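Local coordinates for protein afamin (Homo sapiens, PDB 6FAK) that carries hydrophobic molecules in body fluids, binding vitamin E and keeping lipidated Wnt proteins soluble and active, at residues 22-27 with 136-141; 122-127 with 175-180; 162-167 with 186-191. One frame throughout, in Å; residues are numbered along the deposited sequence. Where two conformers were deposited one is given.

Contact 1 of 3, residues 22-27 with 136-141; sequences IEYITI and SLLNHF
Asn-139 reaches from helix 134-148 into the side chains of Glu-23, Tyr-24 and Ile-27, and more of its surface is covered than that of any other residue here. Its CG stands beside the backbone N, anti to the carbonyl carbon (chi1 -78°), which carries the amide toward helix 22-33, and its side chain crosses all three neighbours at about a right angle. The ND2 group donates to Glu-23 OE1 over 3.0 Å in a fairly straight bond (160°) that lies in the amide plane but meets the carboxylate from above its own plane. With an alanine in place of Glu-23, the buried amide would probably lose this acceptor and be freer to turn. The other branch, OD1, lies 3.2 Å from Tyr-24 CE1, approaching the ring obliquely, and 3.7 Å from Ile-27 CD1. The phenol ring of Tyr-24 also takes a methyl of Leu-138 at an oblique approach, CD2 lying 3.5 Å from Tyr-24 CD1. Ile-27 CD1 packs against Asn-139 CG at 3.8 Å. Elsewhere on helix 22-33, Thr-26 packs on Leu-45 and Met-49 of helix 39-58, while Tyr-24 also touches Leu-158. The axes of the two segments run roughly parallel, 24° apart with a closest approach of 10.1 Å, as in neighbouring helices of the all-helical bundle that forms the first albumin domain.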
ATOM      1  N   ILE A  22      -2.713   9.636  24.093  1.00 47.51           N
ATOM      2  CA  ILE A  22      -3.733   8.617  24.309  1.00 48.45           C
ATOM      3  C   ILE A  22      -5.086   8.913  23.632  1.00 45.52           C
ATOM      4  O   ILE A  22      -5.785   7.979  23.191  1.00 44.49           O
ATOM      5  CB  ILE A  22      -3.934   8.385  25.820  1.00 54.10           C
ATOM      6  CG1 ILE A  22      -4.692   7.082  26.104  1.00 53.90           C
ATOM      7  CG2 ILE A  22      -4.636   9.576  26.465  1.00 54.91           C
ATOM      8  CD1 ILE A  22      -3.968   5.830  25.666  1.00 54.91           C
ATOM      9  N   GLU A  23      -5.438  10.190  23.551  1.00 43.69           N
ATOM     10  CA  GLU A  23      -6.654  10.627  22.899  1.00 44.45           C
ATOM     11  C   GLU A  23      -6.564  10.325  21.391  1.00 40.40           C
ATOM     12  O   GLU A  23      -7.435   9.655  20.835  1.00 41.17           O
ATOM     13  CB  GLU A  23      -6.930  12.122  23.188  1.00 50.99           C
ATOM     14  CG  GLU A  23      -8.074  12.733  22.377  1.00 58.58           C
ATOM     15  CD  GLU A  23      -8.494  14.133  22.857  1.00 66.45           C
ATOM     16  OE1 GLU A  23      -7.801  15.129  22.531  1.00 65.57           O
ATOM     17  OE2 GLU A  23      -9.543  14.242  23.530  1.00 69.99           O
ATOM     18  N   TYR A  24      -5.481  10.765  20.769  1.00 37.50           N
ATOM     19  CA  TYR A  24      -5.246  10.553  19.348  1.00 37.56           C
ATOM     20  C   TYR A  24      -5.153   9.059  18.950  1.00 33.06           C
ATOM     21  O   TYR A  24      -5.701   8.624  17.942  1.00 30.58           O
ATOM     22  CB  TYR A  24      -3.980  11.302  18.902  1.00 44.71           C
ATOM     23  CG  TYR A  24      -3.999  12.782  19.247  1.00 54.86           C
ATOM     24  CD1 TYR A  24      -4.943  13.643  18.678  1.00 63.42           C
ATOM     25  CD2 TYR A  24      -3.088  13.322  20.174  1.00 62.27           C
ATOM     26  CE1 TYR A  24      -4.974  14.999  19.017  1.00 68.42           C
ATOM     27  CE2 TYR A  24      -3.101  14.674  20.497  1.00 67.02           C
ATOM     28  CZ  TYR A  24      -4.040  15.510  19.912  1.00 69.63           C
ATOM     29  OH  TYR A  24      -4.061  16.851  20.240  1.00 77.24           O
ATOM     30  N   ILE A  25      -4.407   8.321  19.746  1.00 31.81           N
ATOM     31  CA  ILE A  25      -4.223   6.877  19.626  1.00 32.30           C
ATOM     32  C   ILE A  25      -5.553   6.128  19.688  1.00 30.84           C
ATOM     33  O   ILE A  25      -5.798   5.199  18.885  1.00 29.81           O
ATOM     34  CB  ILE A  25      -3.257   6.397  20.735  1.00 34.04           C
ATOM     35  CG1 ILE A  25      -1.831   6.885  20.423  1.00 36.24           C
ATOM     36  CG2 ILE A  25      -3.283   4.904  20.932  1.00 34.94           C
ATOM     37  CD1 ILE A  25      -0.891   6.661  21.594  1.00 38.71           C
ATOM     38  N   THR A  26      -6.391   6.497  20.642  1.00 30.11           N
ATOM     39  CA  THR A  26      -7.662   5.830  20.823  1.00 30.43           C
ATOM     40  C   THR A  26      -8.624   6.034  19.615  1.00 29.18           C
ATOM     41  O   THR A  26      -9.327   5.105  19.191  1.00 27.77           O
ATOM     42  CB  THR A  26      -8.341   6.319  22.131  1.00 32.72           C
ATOM     43  OG1 THR A  26      -7.505   5.977  23.246  1.00 35.60           O
ATOM     44  CG2 THR A  26      -9.661   5.631  22.328  1.00 33.11           C
ATOM     45  N   ILE A  27      -8.667   7.269  19.133  1.00 28.94           N
ATOM     46  CA  ILE A  27      -9.453   7.654  17.950  1.00 29.07           C
ATOM     47  C   ILE A  27      -9.010   6.838  16.748  1.00 27.46           C
ATOM     48  O   ILE A  27      -9.854   6.261  16.033  1.00 26.55           O
ATOM     49  CB  ILE A  27      -9.335   9.172  17.684  1.00 30.81           C
ATOM     50  CG1 ILE A  27     -10.153   9.911  18.724  1.00 33.13           C
ATOM     51  CG2 ILE A  27      -9.836   9.541  16.286  1.00 31.99           C
ATOM     52  CD1 ILE A  27      -9.960  11.431  18.696  1.00 35.00           C
ATOM     53  N   SER A 136      -9.890  19.899  19.016  1.00 52.00           N
ATOM     54  CA  SER A 136     -11.076  19.438  18.281  1.00 52.69           C
ATOM     55  C   SER A 136     -10.874  19.235  16.779  1.00 53.78           C
ATOM     56  O   SER A 136     -11.445  18.299  16.205  1.00 53.98           O
ATOM     57  CB  SER A 136     -12.245  20.381  18.469  1.00 53.73           C
ATOM     58  OG  SER A 136     -13.413  19.833  17.864  1.00 55.19           O
ATOM     59  N   LEU A 137     -10.083  20.104  16.147  1.00 54.11           N
ATOM     60  CA  LEU A 137      -9.874  20.042  14.708  1.00 50.03           C
ATOM     61  C   LEU A 137      -9.026  18.849  14.365  1.00 47.41           C
ATOM     62  O   LEU A 137      -9.329  18.128  13.435  1.00 47.57           O
ATOM     63  CB  LEU A 137      -9.190  21.304  14.191  1.00 54.03           C
ATOM     64  CG  LEU A 137      -9.054  21.379  12.661  1.00 55.33           C
ATOM     65  CD1 LEU A 137     -10.300  22.007  12.058  1.00 58.58           C
ATOM     66  CD2 LEU A 137      -7.799  22.132  12.244  1.00 55.94           C
ATOM     67  N   LEU A 138      -7.935  18.676  15.082  1.00 45.53           N
ATOM     68  CA  LEU A 138      -7.045  17.569  14.852  1.00 46.26           C
ATOM     69  C   LEU A 138      -7.734  16.243  15.214  1.00 41.66           C
ATOM     70  O   LEU A 138      -7.520  15.255  14.527  1.00 37.52           O
ATOM     71  CB  LEU A 138      -5.734  17.749  15.629  1.00 52.80           C
ATOM     72  CG  LEU A 138      -4.488  17.000  15.117  1.00 67.39           C
ATOM     73  CD1 LEU A 138      -3.300  17.935  14.925  1.00 73.19           C
ATOM     74  CD2 LEU A 138      -4.100  15.837  16.023  1.00 68.68           C
ATOM     75  N   ASN A 139      -8.532  16.222  16.287  1.00 38.60           N
ATOM     76  CA  ASN A 139      -9.300  15.035  16.652  1.00 38.32           C
ATOM     77  C   ASN A 139     -10.236  14.610  15.519  1.00 36.05           C
ATOM     78  O   ASN A 139     -10.236  13.452  15.149  1.00 33.57           O
ATOM     79  CB  ASN A 139     -10.107  15.210  17.931  1.00 38.72           C
ATOM     80  CG  ASN A 139      -9.260  15.099  19.197  1.00 42.10           C
ATOM     81  OD1 ASN A 139      -8.120  14.643  19.166  1.00 45.02           O
ATOM     82  ND2 ASN A 139      -9.833  15.518  20.328  1.00 41.19           N
ATOM     83  N   HIS A 140     -10.991  15.553  14.957  0.53 35.37           N
ATOM     84  CA  HIS A 140     -11.925  15.243  13.865  0.53 35.56           C
ATOM     85  C   HIS A 140     -11.197  14.858  12.567  0.53 35.40           C
ATOM     86  O   HIS A 140     -11.593  13.898  11.883  0.53 33.20           O
ATOM     87  CB  HIS A 140     -12.923  16.391  13.636  0.53 36.87           C
ATOM     88  CG  HIS A 140     -14.089  16.011  12.771  0.53 37.46           C
ATOM     89  ND1 HIS A 140     -15.335  15.720  13.277  0.53 38.46           N
ATOM     90  CD2 HIS A 140     -14.188  15.865  11.429  0.53 37.27           C
ATOM     91  CE1 HIS A 140     -16.149  15.404  12.286  0.53 37.77           C
ATOM     92  NE2 HIS A 140     -15.479  15.491  11.154  0.53 36.65           N
ATOM     93  N   PHE A 141     -10.112  15.562  12.242  1.00 34.90           N
ATOM     94  CA  PHE A 141      -9.237  15.178  11.090  1.00 36.30           C
ATOM     95  C   PHE A 141      -8.746  13.710  11.152  1.00 34.78           C
ATOM     96  O   PHE A 141      -8.876  12.960  10.187  1.00 34.27           O
ATOM     97  CB  PHE A 141      -8.000  16.103  11.041  1.00 41.07           C
ATOM     98  CG  PHE A 141      -6.918  15.641  10.089  1.00 42.55           C
ATOM     99  CD1 PHE A 141      -6.998  15.929   8.729  1.00 43.85           C
ATOM    100  CD2 PHE A 141      -5.836  14.913  10.555  1.00 45.28           C
ATOM    101  CE1 PHE A 141      -6.028  15.491   7.853  1.00 40.14           C
ATOM    102  CE2 PHE A 141      -4.855  14.479   9.695  1.00 45.91           C
ATOM    103  CZ  PHE A 141      -4.964  14.770   8.343  1.00 46.59           C
TER

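Contact 2 of 3, residues 122-127 with 175-180; sequences DPEEKC and QNKVNC
Pro-123 and Lys-177, each in the first turn of its helix, face one another with Val-178 beside them, and the apolar part of the contact starts here. Pro-123 CB lies 4.3 Å from Lys-177 CB and 4.0 Å from Val-178 CG2; the modelled approach of that methyl to the proline CG is too close to be trusted. Lys-177, the residue most covered, runs its chain straight as far as CE and then turns (chi4 83°). Its methylenes pass Cys-127, whose SG is 3.7 Å from Lys-177 CD, so a disulfide sulfur rests on the aliphatic stem of a lysine.

The polar links across the contact are indirect. A water donates to Gln-175 O over 2.8 Å and accepts from Lys-177 N over 2.9 Å, which satisfies an amide at the start of the helix. Its bond to Glu-124 OE2 is weak, and since Glu-124 has two conformers that bridge is doubtful.

Within each segment, a side chain caps the helix. Asp-122 OD2 accepts from Glu-125 N at 3.2 Å through its anti lone pair, and more weakly from Glu-124 N. Asn-176 OD1 accepts from Asn-179 N at 3.3 Å, with the donor above the carbonyl plane. The two N-caps are likely to offset part of the partial positive charge of the helix starts.

In the fold, the starts of helices 123-132 and 177-209 meet at the surface beside the end of helix 154-171. Cys-127 is joined to Cys-172 and Cys-180 to Cys-171, adjacent half-cystines in the paired pattern characteristic of the albumin family, which bind both helix starts to the close of helix 154-171.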
ATOM      1  N   ASP A 122     -14.810  24.956   5.149  1.00 53.42           N
ATOM      2  CA  ASP A 122     -14.523  26.249   4.561  1.00 53.93           C
ATOM      3  C   ASP A 122     -13.135  26.724   5.048  1.00 49.21           C
ATOM      4  O   ASP A 122     -12.851  26.703   6.248  1.00 46.79           O
ATOM      5  CB  ASP A 122     -15.603  27.270   4.966  1.00 54.13           C
ATOM      6  CG  ASP A 122     -15.312  28.654   4.439  1.00 53.40           C
ATOM      7  OD1 ASP A 122     -15.617  28.919   3.263  1.00 52.69           O
ATOM      8  OD2 ASP A 122     -14.756  29.460   5.196  1.00 50.25           O
ATOM      9  N   PRO A 123     -12.276  27.181   4.128  1.00 51.85           N
ATOM     10  CA  PRO A 123     -10.917  27.603   4.515  1.00 51.14           C
ATOM     11  C   PRO A 123     -10.859  28.609   5.647  1.00 49.60           C
ATOM     12  O   PRO A 123     -10.003  28.479   6.515  1.00 47.03           O
ATOM     13  CB  PRO A 123     -10.335  28.218   3.248  1.00 52.57           C
ATOM     14  CG  PRO A 123     -11.229  27.820   2.156  1.00 53.76           C
ATOM     15  CD  PRO A 123     -12.534  27.362   2.694  1.00 54.94           C
ATOM     16  N   GLU A 124     -11.763  29.595   5.646  0.52 50.01           N
ATOM     17  CA  GLU A 124     -11.781  30.597   6.714  0.52 50.46           C
ATOM     18  C   GLU A 124     -12.217  29.999   8.059  0.52 52.85           C
ATOM     19  O   GLU A 124     -11.584  30.253   9.087  0.52 54.03           O
ATOM     20  CB  GLU A 124     -12.618  31.836   6.328  0.52 51.76           C
ATOM     21  CG  GLU A 124     -11.890  32.791   5.370  0.52 50.41           C
ATOM     22  CD  GLU A 124     -12.010  32.403   3.902  0.52 47.22           C
ATOM     23  OE1 GLU A 124     -13.142  32.037   3.495  0.52 45.27           O
ATOM     24  OE2 GLU A 124     -10.984  32.482   3.168  0.52 43.95           O
ATOM     25  N   GLU A 125     -13.267  29.184   8.054  1.00 54.32           N
ATOM     26  CA  GLU A 125     -13.671  28.459   9.294  1.00 57.71           C
ATOM     27  C   GLU A 125     -12.626  27.422   9.753  1.00 54.04           C
ATOM     28  O   GLU A 125     -12.369  27.273  10.948  1.00 55.93           O
ATOM     29  CB  GLU A 125     -15.040  27.797   9.133  1.00 64.17           C
ATOM     30  CG  GLU A 125     -16.178  28.788   8.972  1.00 68.62           C
ATOM     31  CD  GLU A 125     -16.490  29.596  10.226  1.00 72.52           C
ATOM     32  OE1 GLU A 125     -17.128  30.668  10.097  1.00 84.87           O
ATOM     33  OE2 GLU A 125     -16.124  29.168  11.338  1.00 76.14           O
ATOM     34  N   LYS A 126     -12.005  26.722   8.810  1.00 49.61           N
ATOM     35  CA  LYS A 126     -10.899  25.826   9.146  1.00 51.80           C
ATOM     36  C   LYS A 126      -9.816  26.579   9.906  1.00 50.69           C
ATOM     37  O   LYS A 126      -9.286  26.091  10.919  1.00 48.40           O
ATOM     38  CB  LYS A 126     -10.297  25.222   7.872  1.00 52.02           C
ATOM     39  CG  LYS A 126      -9.192  24.211   8.074  1.00 57.11           C
ATOM     40  CD  LYS A 126      -8.665  23.731   6.715  1.00 59.25           C
ATOM     41  CE  LYS A 126      -8.647  22.218   6.588  1.00 60.83           C
ATOM     42  NZ  LYS A 126      -8.725  21.817   5.150  1.00 62.21           N
ATOM     43  N   CYS A 127      -9.494  27.782   9.421  1.00 51.53           N
ATOM     44  CA  CYS A 127      -8.437  28.577  10.046  1.00 48.98           C
ATOM     45  C   CYS A 127      -8.875  29.101  11.398  1.00 50.09           C
ATOM     46  O   CYS A 127      -8.110  29.025  12.367  1.00 49.36           O
ATOM     47  CB  CYS A 127      -7.935  29.670   9.104  1.00 48.44           C
ATOM     48  SG  CYS A 127      -6.999  28.982   7.730  1.00 48.80           S
ATOM     49  N   GLN A 175      -2.752  35.093   2.199  1.00 36.69           N
ATOM     50  CA  GLN A 175      -3.903  35.812   1.621  1.00 42.26           C
ATOM     51  C   GLN A 175      -4.814  34.884   0.823  1.00 43.24           C
ATOM     52  O   GLN A 175      -6.018  34.861   1.020  1.00 49.07           O
ATOM     53  CB  GLN A 175      -3.410  36.916   0.687  1.00 45.60           C
ATOM     54  CG  GLN A 175      -2.499  37.949   1.340  1.00 51.60           C
ATOM     55  CD  GLN A 175      -3.243  39.212   1.688  1.00 56.48           C
ATOM     56  OE1 GLN A 175      -2.877  40.329   1.250  1.00 53.22           O
ATOM     57  NE2 GLN A 175      -4.326  39.048   2.469  1.00 59.97           N
ATOM     58  N   ASN A 176      -4.252  34.106  -0.093  1.00 40.88           N
ATOM     59  CA  ASN A 176      -5.086  33.191  -0.866  1.00 37.58           C
ATOM     60  C   ASN A 176      -5.032  31.814  -0.152  1.00 37.17           C
ATOM     61  O   ASN A 176      -4.292  30.895  -0.577  1.00 37.09           O
ATOM     62  CB  ASN A 176      -4.637  33.184  -2.331  1.00 36.90           C
ATOM     63  CG  ASN A 176      -5.463  32.266  -3.210  1.00 36.56           C
ATOM     64  OD1 ASN A 176      -6.330  31.493  -2.723  1.00 37.62           O
ATOM     65  ND2 ASN A 176      -5.162  32.283  -4.498  1.00 33.63           N
ATOM     66  N   LYS A 177      -5.845  31.676   0.908  1.00 34.70           N
ATOM     67  CA  LYS A 177      -5.816  30.472   1.756  1.00 35.92           C
ATOM     68  C   LYS A 177      -6.139  29.168   1.014  1.00 34.83           C
ATOM     69  O   LYS A 177      -5.489  28.135   1.270  1.00 33.35           O
ATOM     70  CB  LYS A 177      -6.787  30.594   2.918  1.00 36.77           C
ATOM     71  CG  LYS A 177      -6.297  31.539   3.967  1.00 43.57           C
ATOM     72  CD  LYS A 177      -7.277  31.553   5.133  1.00 47.93           C
ATOM     73  CE  LYS A 177      -6.836  32.524   6.211  1.00 51.99           C
ATOM     74  NZ  LYS A 177      -7.249  33.905   5.891  1.00 61.41           N
ATOM     75  N   VAL A 178      -7.129  29.217   0.118  1.00 33.35           N
ATOM     76  CA  VAL A 178      -7.597  28.027  -0.593  1.00 34.52           C
ATOM     77  C   VAL A 178      -6.500  27.467  -1.454  1.00 34.19           C
ATOM     78  O   VAL A 178      -6.317  26.251  -1.458  1.00 34.26           O
ATOM     79  CB  VAL A 178      -8.814  28.275  -1.529  1.00 38.78           C
ATOM     80  CG1 VAL A 178      -9.157  27.029  -2.376  1.00 41.92           C
ATOM     81  CG2 VAL A 178     -10.008  28.595  -0.698  1.00 44.02           C
ATOM     82  N   ASN A 179      -5.755  28.320  -2.168  1.00 32.95           N
ATOM     83  CA  ASN A 179      -4.757  27.824  -3.105  1.00 32.66           C
ATOM     84  C   ASN A 179      -3.623  27.186  -2.335  1.00 32.84           C
ATOM     85  O   ASN A 179      -3.144  26.100  -2.705  1.00 31.73           O
ATOM     86  CB  ASN A 179      -4.154  28.904  -3.984  1.00 32.87           C
ATOM     87  CG  ASN A 179      -3.118  28.319  -4.931  1.00 34.44           C
ATOM     88  OD1 ASN A 179      -3.478  27.495  -5.757  1.00 36.65           O
ATOM     89  ND2 ASN A 179      -1.803  28.623  -4.721  1.00 35.36           N
ATOM     90  N   CYS A 180      -3.178  27.886  -1.289  1.00 33.31           N
ATOM     91  CA  CYS A 180      -2.123  27.345  -0.380  1.00 33.89           C
ATOM     92  C   CYS A 180      -2.503  25.945   0.189  1.00 32.23           C
ATOM     93  O   CYS A 180      -1.748  25.004   0.083  1.00 30.91           O
ATOM     94  CB  CYS A 180      -1.865  28.320   0.776  1.00 34.77           C
ATOM     95  SG  CYS A 180      -0.493  27.875   1.880  1.00 36.12           S
TER
HETATM   96  O   HOH W   1      -8.275  33.200   1.200  1.00 48.43           O

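Contact 3 of 3, residues 162-167 with 186-191; sequences VHFEEV and IPVTQY
The Phe-164 ring carries Val-188 CG1 on one face and meets Thr-189 OG1 at its edge. The methyl forms a CH-pi contact, 3.6 Å from the ring centroid and 26° off the normal, displaced toward the rim so that it lies nearest CD2 and CE2. Thr-189 OG1 is 3.7 Å from Phe-164 CZ, close to the ring plane; this is packing, since the hydroxyl is hydrogen-bonded to Ala-185 O one turn earlier in its own helix. Helices 154-171 and 177-209 follow each other in the chain and form an antiparallel helical hairpin of the albumin fold, with segment axes 172° apart and 9.9 Å from one another.

Val-188 is buried and points at its partner helix, serving as the knob of the contact with both methyls in use. CG1, anti to the backbone N (chi1 -174°), goes to the phenylalanine, while CG2 turns to Val-167 and to His-163. The Val-167 and Val-188 side chains run antiparallel, side by side. His-163 touches with CB, its imidazole leading away; NE2 is hydrogen-bonded to Glu-288 OE2, and the side chain is about 3 Å (nearest atoms) from a bound triethylene glycol, probably from the crystallisation liquor. The helix around Val-188 is kinked: the N atoms of Pro-187 and Val-188 lack bonds to the preceding turn. Phe-141 meets the Phe-164 ring with the planes at about 60°, and Val-160 adds to the cover of Val-188. The Val-188 CG2 methyl is 4.0 Å from Val-167 CG2 and 4.1 Å from His-163 CB.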
ATOM      1  N   VAL A 162       0.557  15.485  11.995  1.00 34.57           N
ATOM      2  CA  VAL A 162       1.547  16.543  12.296  1.00 37.81           C
ATOM      3  C   VAL A 162       1.798  17.443  11.064  1.00 36.89           C
ATOM      4  O   VAL A 162       1.758  18.662  11.166  1.00 36.67           O
ATOM      5  CB  VAL A 162       2.883  15.955  12.829  1.00 37.85           C
ATOM      6  CG1 VAL A 162       4.003  16.981  12.809  1.00 40.99           C
ATOM      7  CG2 VAL A 162       2.699  15.459  14.256  1.00 37.71           C
ATOM      8  N   HIS A 163       2.082  16.826   9.925  1.00 35.79           N
ATOM      9  CA  HIS A 163       2.309  17.557   8.693  1.00 36.77           C
ATOM     10  C   HIS A 163       1.072  18.310   8.206  1.00 35.75           C
ATOM     11  O   HIS A 163       1.191  19.463   7.736  1.00 33.32           O
ATOM     12  CB  HIS A 163       2.924  16.652   7.667  1.00 39.05           C
ATOM     13  CG  HIS A 163       4.356  16.392   7.969  1.00 44.81           C
ATOM     14  ND1 HIS A 163       5.376  17.002   7.276  1.00 51.94           N
ATOM     15  CD2 HIS A 163       4.942  15.733   8.995  1.00 49.87           C
ATOM     16  CE1 HIS A 163       6.535  16.643   7.800  1.00 53.15           C
ATOM     17  NE2 HIS A 163       6.298  15.873   8.845  1.00 54.98           N
ATOM     18  N   PHE A 164      -0.102  17.709   8.403  1.00 34.00           N
ATOM     19  CA  PHE A 164      -1.327  18.374   8.054  1.00 38.31           C
ATOM     20  C   PHE A 164      -1.514  19.624   8.919  1.00 37.54           C
ATOM     21  O   PHE A 164      -1.880  20.670   8.404  1.00 36.87           O
ATOM     22  CB  PHE A 164      -2.531  17.423   8.032  1.00 42.36           C
ATOM     23  CG  PHE A 164      -2.854  16.882   6.636  1.00 45.95           C
ATOM     24  CD1 PHE A 164      -3.248  17.745   5.614  1.00 48.37           C
ATOM     25  CD2 PHE A 164      -2.777  15.510   6.347  1.00 49.92           C
ATOM     26  CE1 PHE A 164      -3.565  17.251   4.350  1.00 49.99           C
ATOM     27  CE2 PHE A 164      -3.119  15.005   5.086  1.00 49.99           C
ATOM     28  CZ  PHE A 164      -3.495  15.881   4.080  1.00 46.67           C
ATOM     29  N   GLU A 165      -1.198  19.531  10.201  1.00 36.87           N
ATOM     30  CA  GLU A 165      -1.201  20.682  11.074  1.00 41.13           C
ATOM     31  C   GLU A 165      -0.225  21.824  10.658  1.00 38.42           C
ATOM     32  O   GLU A 165      -0.573  23.019  10.744  1.00 39.40           O
ATOM     33  CB  GLU A 165      -0.966  20.253  12.536  1.00 46.77           C
ATOM     34  CG  GLU A 165      -0.819  21.448  13.474  1.00 49.41           C
ATOM     35  CD  GLU A 165      -1.014  21.118  14.941  1.00 58.20           C
ATOM     36  OE1 GLU A 165      -1.379  22.057  15.690  1.00 64.41           O
ATOM     37  OE2 GLU A 165      -0.803  19.952  15.350  1.00 52.75           O
ATOM     38  N   GLU A 166       0.983  21.472  10.255  1.00 36.05           N
ATOM     39  CA  GLU A 166       1.926  22.447   9.713  1.00 38.74           C
ATOM     40  C   GLU A 166       1.378  23.119   8.417  1.00 36.43           C
ATOM     41  O   GLU A 166       1.668  24.290   8.160  1.00 39.54           O
ATOM     42  CB  GLU A 166       3.284  21.817   9.375  1.00 44.10           C
ATOM     43  CG  GLU A 166       4.034  21.054  10.478  1.00 58.32           C
ATOM     44  CD  GLU A 166       3.955  21.640  11.889  1.00 77.00           C
ATOM     45  OE1 GLU A 166       3.978  22.888  12.066  1.00 99.38           O
ATOM     46  OE2 GLU A 166       3.911  20.829  12.845  1.00 87.55           O
ATOM     47  N   VAL A 167       0.621  22.392   7.609  1.00 32.40           N
ATOM     48  CA  VAL A 167      -0.012  22.949   6.420  1.00 32.33           C
ATOM     49  C   VAL A 167      -1.054  23.981   6.831  1.00 33.84           C
ATOM     50  O   VAL A 167      -1.075  25.050   6.270  1.00 32.52           O
ATOM     51  CB  VAL A 167      -0.581  21.872   5.495  1.00 32.11           C
ATOM     52  CG1 VAL A 167      -1.523  22.457   4.413  1.00 31.77           C
ATOM     53  CG2 VAL A 167       0.569  21.109   4.855  1.00 31.93           C
ATOM     54  N   ILE A 186      -0.817  18.402  -1.056  1.00 32.77           N
ATOM     55  CA  ILE A 186      -0.474  17.360  -2.025  1.00 32.95           C
ATOM     56  C   ILE A 186       0.629  16.398  -1.554  1.00 32.11           C
ATOM     57  O   ILE A 186       0.421  15.167  -1.604  1.00 30.42           O
ATOM     58  CB  ILE A 186      -0.162  17.937  -3.423  1.00 35.14           C
ATOM     59  CG1 ILE A 186      -1.473  18.407  -4.072  1.00 36.44           C
ATOM     60  CG2 ILE A 186       0.483  16.895  -4.337  1.00 36.31           C
ATOM     61  CD1 ILE A 186      -1.236  19.422  -5.156  1.00 37.28           C
ATOM     62  N   PRO A 187       1.799  16.926  -1.125  1.00 31.17           N
ATOM     63  CA  PRO A 187       2.812  15.952  -0.729  1.00 31.04           C
ATOM     64  C   PRO A 187       2.501  15.223   0.558  1.00 30.63           C
ATOM     65  O   PRO A 187       3.075  14.183   0.765  1.00 30.09           O
ATOM     66  CB  PRO A 187       4.076  16.758  -0.522  1.00 32.10           C
ATOM     67  CG  PRO A 187       3.673  18.205  -0.599  1.00 32.18           C
ATOM     68  CD  PRO A 187       2.326  18.301  -1.205  1.00 32.01           C
ATOM     69  N   VAL A 188       1.641  15.774   1.408  1.00 30.43           N
ATOM     70  CA  VAL A 188       1.242  15.073   2.625  1.00 30.73           C
ATOM     71  C   VAL A 188       0.371  13.873   2.205  1.00 30.37           C
ATOM     72  O   VAL A 188       0.549  12.762   2.718  1.00 29.19           O
ATOM     73  CB  VAL A 188       0.484  15.953   3.619  1.00 31.69           C
ATOM     74  CG1 VAL A 188       0.239  15.192   4.902  1.00 31.87           C
ATOM     75  CG2 VAL A 188       1.279  17.238   3.969  1.00 33.29           C
ATOM     76  N   THR A 189      -0.565  14.117   1.303  1.00 30.06           N
ATOM     77  CA  THR A 189      -1.422  13.060   0.728  1.00 31.05           C
ATOM     78  C   THR A 189      -0.646  11.967   0.004  1.00 30.76           C
ATOM     79  O   THR A 189      -0.966  10.756   0.164  1.00 28.66           O
ATOM     80  CB  THR A 189      -2.461  13.683  -0.204  1.00 32.29           C
ATOM     81  OG1 THR A 189      -3.227  14.573   0.620  1.00 31.45           O
ATOM     82  CG2 THR A 189      -3.381  12.627  -0.846  1.00 33.85           C
ATOM     83  N   GLN A 190       0.368  12.364  -0.761  1.00 30.20           N
ATOM     84  CA  GLN A 190       1.210  11.396  -1.441  1.00 31.84           C
ATOM     85  C   GLN A 190       1.972  10.493  -0.464  1.00 30.35           C
ATOM     86  O   GLN A 190       2.168   9.304  -0.727  1.00 29.81           O
ATOM     87  CB  GLN A 190       2.160  12.079  -2.404  1.00 34.38           C
ATOM     88  CG  GLN A 190       1.386  12.688  -3.572  1.00 40.66           C
ATOM     89  CD  GLN A 190       2.240  13.533  -4.518  1.00 47.55           C
ATOM     90  OE1 GLN A 190       3.297  14.079  -4.141  1.00 45.36           O
ATOM     91  NE2 GLN A 190       1.776  13.635  -5.771  1.00 53.39           N
ATOM     92  N   TYR A 191       2.451  11.076   0.625  1.00 30.09           N
ATOM     93  CA  TYR A 191       3.148  10.337   1.658  1.00 30.53           C
ATOM     94  C   TYR A 191       2.210   9.259   2.252  1.00 28.80           C
ATOM     95  O   TYR A 191       2.523   8.052   2.319  1.00 27.18           O
ATOM     96  CB  TYR A 191       3.587  11.299   2.729  1.00 34.47           C
ATOM     97  CG  TYR A 191       4.378  10.656   3.813  1.00 38.55           C
ATOM     98  CD1 TYR A 191       5.730  10.426   3.641  1.00 43.92           C
ATOM     99  CD2 TYR A 191       3.788  10.292   5.021  1.00 40.67           C
ATOM    100  CE1 TYR A 191       6.485   9.849   4.641  1.00 48.03           C
ATOM    101  CE2 TYR A 191       4.533   9.706   6.036  1.00 43.53           C
ATOM    102  CZ  TYR A 191       5.881   9.479   5.842  1.00 46.54           C
ATOM    103  OH  TYR A 191       6.663   8.897   6.832  1.00 51.43           O
TER

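From the N terminus, helix 22-33 opens contact 1, which closes when the chain returns 109 residues later in helix 134-148. Contact 2 opens inside that loop, at 122-127, and closes at 175-180, after contact 1 is complete, so the two cross. Contact 3 opens at 162-167, beyond contact 1 and inside the loop of contact 2, and closes at 186-191, crossing contact 2 in turn. Contacts 1 and 3 are thus in series, yet helices 134-148 and 154-171 join them in space, for instance where Leu-138 packs on Glu-165. Helix 177-209 serves contacts 2 and 3 both. Together the three tie helices 22-33, 123-132, 134-148, 154-171 and 177-209 into one bundle.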